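Local coordinates for protein sialidase B (PDB 4XJA) that hydrolyses the alpha-(2->3)-, alpha-(2->6)- and alpha-(2->8)-glycosidic linkages of terminal sialic acid residues in oligosaccharides, glycoproteins and glycolipids, at residues D224-G229 with F287-I292. The protein carries 1 engineered substitution. Sequence-based numbering, arbitrary orientation.
Sequences DARYGG and FIDSSI. With SFJ ((2R,3R,4R,5R,6R)-5-acetamido-2,3-difluoro-4-hydroxy-6-[(1R,2R)-1,2,3-trihydroxypropyl]tetrahydro-2H-pyran-2-carboxylic acid), chain F.
Asp224 OD1 accepts the backbone N-H of Asp289 at 3.1 Å, through the lone pair on the side of the other carboxylate oxygen. Water 1 gives the same OD1 a second donor and accepts in turn from Ser290 N, so a single carboxylate oxygen serves two successive amides of strand 286-294, one directly and one through solvent. The other oxygen is taken by its own strand: NE and NH2 of Arg226 grip Asp224 OD2 side-on, NH2 at 2.9 Å, in a salt bridge that fixes the rotation of the guanidinium, the oxygen lying 1° out of its plane. The arginine chain, extended from CG to NE, thus brings NH2 to the inhibitor, where its weak bond to SFJ O4 measures 3.0 Å. That hydroxyl donates to Asp289 OD1 over 2.6 Å, and SFJ N5 donates to Asp289 OD2 over 2.9 Å, so the carboxylate reads the 4-hydroxyl and the acetamido N-H together. Asp224 is thus placed as a second-shell residue that probably positions both Arg226 and Asp289. Ile288 lies against the salt bridge: with CG1 anti to the backbone N (chi1 179°), CG1 comes 3.4 Å from Asp224 OD2 and CD1 lies 3.5 Å from Arg226 NH2. Arg226 NH1 bonds to Thr230 O, and Ser290 OG to Ser222 OG. The site belongs to the sialidase beta-propeller, with Arg207, Arg519 and Arg581 also binding the inhibitor. Here the end of strand 219-226, flanked by strands 205-213 and 237-244, meets strand 286-294 of another sheet, which lies between strands 301-308 and 451-459.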
loop_
_atom_site.group_PDB
_atom_site.type_symbol
_atom_site.label_atom_id
_atom_site.label_comp_id
_atom_site.label_asym_id
_atom_site.label_seq_id
_atom_site.Cartn_x
_atom_site.Cartn_y
_atom_site.Cartn_z
ATOM N N ASP A 224 3.133 -5.646 -1.392
ATOM C CA ASP A 224 4.417 -5.130 -1.852
ATOM C C ASP A 224 5.116 -4.542 -0.643
ATOM O O ASP A 224 4.625 -3.566 -0.067
ATOM C CB ASP A 224 4.208 -3.964 -2.820
ATOM C CG ASP A 224 3.879 -4.398 -4.231
ATOM O OD1 ASP A 224 3.325 -5.504 -4.454
ATOM O OD2 ASP A 224 4.160 -3.587 -5.134
ATOM N N ALA A 225 6.256 -5.108 -0.249
ATOM C CA ALA A 225 7.115 -4.422 0.723
ATOM C C ALA A 225 8.038 -3.484 -0.073
ATOM O O ALA A 225 8.980 -3.936 -0.734
ATOM C CB ALA A 225 7.924 -5.426 1.550
ATOM N N ARG A 226 7.744 -2.181 -0.035
ATOM C CA ARG A 226 8.426 -1.215 -0.894
ATOM C C ARG A 226 9.485 -0.442 -0.116
ATOM O O ARG A 226 9.182 0.267 0.843
ATOM C CB ARG A 226 7.408 -0.272 -1.552
ATOM C CG ARG A 226 6.388 -1.004 -2.452
ATOM C CD ARG A 226 5.654 -0.067 -3.399
ATOM N NE ARG A 226 4.856 -0.805 -4.388
ATOM C CZ ARG A 226 4.154 -0.241 -5.368
ATOM N NH1 ARG A 226 4.134 1.079 -5.515
ATOM N NH2 ARG A 226 3.475 -1.002 -6.206
ATOM N N TYR A 227 10.732 -0.576 -0.545
ATOM C CA TYR A 227 11.835 -0.017 0.214
ATOM C C TYR A 227 12.164 1.417 -0.168
ATOM O O TYR A 227 12.471 2.240 0.707
ATOM C CB TYR A 227 13.067 -0.946 0.123
ATOM C CG TYR A 227 12.776 -2.297 0.742
ATOM C CD1 TYR A 227 12.109 -3.276 0.017
ATOM C CD2 TYR A 227 13.128 -2.577 2.055
ATOM C CE1 TYR A 227 11.797 -4.499 0.578
ATOM C CE2 TYR A 227 12.828 -3.799 2.626
ATOM C CZ TYR A 227 12.163 -4.753 1.880
ATOM O OH TYR A 227 11.847 -5.970 2.436
ATOM N N GLY A 228 12.124 1.721 -1.461
ATOM C CA GLY A 228 12.539 3.037 -1.934
ATOM C C GLY A 228 11.373 4.004 -2.018
ATOM O O GLY A 228 11.026 4.496 -3.101
ATOM N N GLY A 229 10.767 4.281 -0.871
ATOM C CA GLY A 229 9.533 5.053 -0.839
ATOM C C GLY A 229 8.390 4.227 -1.415
ATOM O O GLY A 229 8.512 3.015 -1.566
ATOM N N PHE A 287 9.943 -7.134 -7.325
ATOM C CA PHE A 287 8.665 -7.806 -7.577
ATOM C C PHE A 287 7.566 -6.779 -7.361
ATOM O O PHE A 287 7.752 -5.846 -6.599
ATOM C CB PHE A 287 8.475 -8.962 -6.588
ATOM C CG PHE A 287 9.514 -10.039 -6.716
ATOM C CD1 PHE A 287 9.359 -11.063 -7.635
ATOM C CD2 PHE A 287 10.653 -10.016 -5.926
ATOM C CE1 PHE A 287 10.322 -12.056 -7.762
ATOM C CE2 PHE A 287 11.613 -11.003 -6.037
ATOM C CZ PHE A 287 11.449 -12.025 -6.955
ATOM N N ILE A 288 6.423 -6.927 -8.022
ATOM C CA ILE A 288 5.358 -5.939 -7.850
ATOM C C ILE A 288 4.009 -6.522 -8.249
ATOM O O ILE A 288 3.936 -7.294 -9.206
ATOM C CB ILE A 288 5.690 -4.629 -8.637
ATOM C CG1 ILE A 288 4.588 -3.580 -8.497
ATOM C CG2 ILE A 288 5.989 -4.916 -10.116
ATOM C CD1 ILE A 288 5.009 -2.236 -9.061
ATOM N N ASP A 289 2.964 -6.175 -7.492
ATOM C CA ASP A 289 1.585 -6.601 -7.761
ATOM C C ASP A 289 1.378 -8.110 -7.606
ATOM O O ASP A 289 1.500 -8.861 -8.573
ATOM C CB ASP A 289 1.122 -6.155 -9.158
ATOM C CG ASP A 289 1.020 -4.641 -9.295
ATOM O OD1 ASP A 289 1.131 -3.938 -8.271
ATOM O OD2 ASP A 289 0.807 -4.158 -10.432
ATOM N N SER A 290 1.050 -8.550 -6.395
ATOM C CA SER A 290 0.857 -9.970 -6.138
ATOM C C SER A 290 -0.619 -10.345 -6.124
ATOM O O SER A 290 -1.502 -9.487 -6.010
ATOM C CB SER A 290 1.526 -10.407 -4.819
ATOM O OG SER A 290 1.068 -9.663 -3.693
ATOM N N SER A 291 -0.877 -11.646 -6.228
ATOM C CA SER A 291 -2.236 -12.172 -6.272
ATOM C C SER A 291 -2.142 -13.595 -5.746
ATOM O O SER A 291 -1.149 -14.281 -6.010
ATOM C CB SER A 291 -2.749 -12.167 -7.713
ATOM O OG SER A 291 -4.130 -12.447 -7.757
ATOM N N ILE A 292 -3.165 -14.037 -5.015
ATOM C CA ILE A 292 -3.135 -15.333 -4.324
ATOM C C ILE A 292 -4.333 -16.196 -4.731
ATOM O O ILE A 292 -5.425 -15.674 -4.989
ATOM C CB ILE A 292 -3.229 -15.143 -2.791
ATOM C CG1 ILE A 292 -2.040 -14.372 -2.240
ATOM C CG2 ILE A 292 -3.322 -16.482 -2.051
ATOM C CD1 ILE A 292 -2.233 -14.045 -0.756
HETATM C C11 SFJ F . 3.240 -3.100 -12.686
HETATM C C9 SFJ F . 0.853 2.454 -14.443
HETATM C C10 SFJ F . 2.928 -1.718 -12.112
HETATM C C1 SFJ F . -1.377 2.739 -9.470
HETATM C C7 SFJ F . 1.600 1.555 -12.356
HETATM C C4 SFJ F . 0.743 -0.608 -9.321
HETATM C C3 SFJ F . 0.287 0.776 -8.706
HETATM C C5 SFJ F . 1.463 -0.366 -10.668
HETATM C C6 SFJ F . 0.658 0.515 -11.615
HETATM C C2 SFJ F . -0.177 1.840 -9.902
HETATM N N5 SFJ F . 1.832 -1.607 -11.331
HETATM O O10 SFJ F . 3.679 -0.801 -12.334
HETATM O O9 SFJ F . 2.146 2.228 -14.910
HETATM O O1A SFJ F . -2.216 3.037 -10.330
HETATM O O8 SFJ F . -0.295 3.169 -12.589
HETATM O O7 SFJ F . 2.773 2.013 -11.671
HETATM O O4 SFJ F . 1.487 -1.379 -8.483
HETATM O O6 SFJ F . -0.455 1.105 -11.026
HETATM F FAI SFJ F . 1.100 1.150 -8.131
HETATM F FAJ SFJ F . 0.622 2.761 -10.193
HETATM O O1B SFJ F . -1.295 3.131 -8.305
HETATM C C8 SFJ F . 0.974 2.818 -13.031
HETATM O O HOH W 1 1.200 -7.018 -3.821
#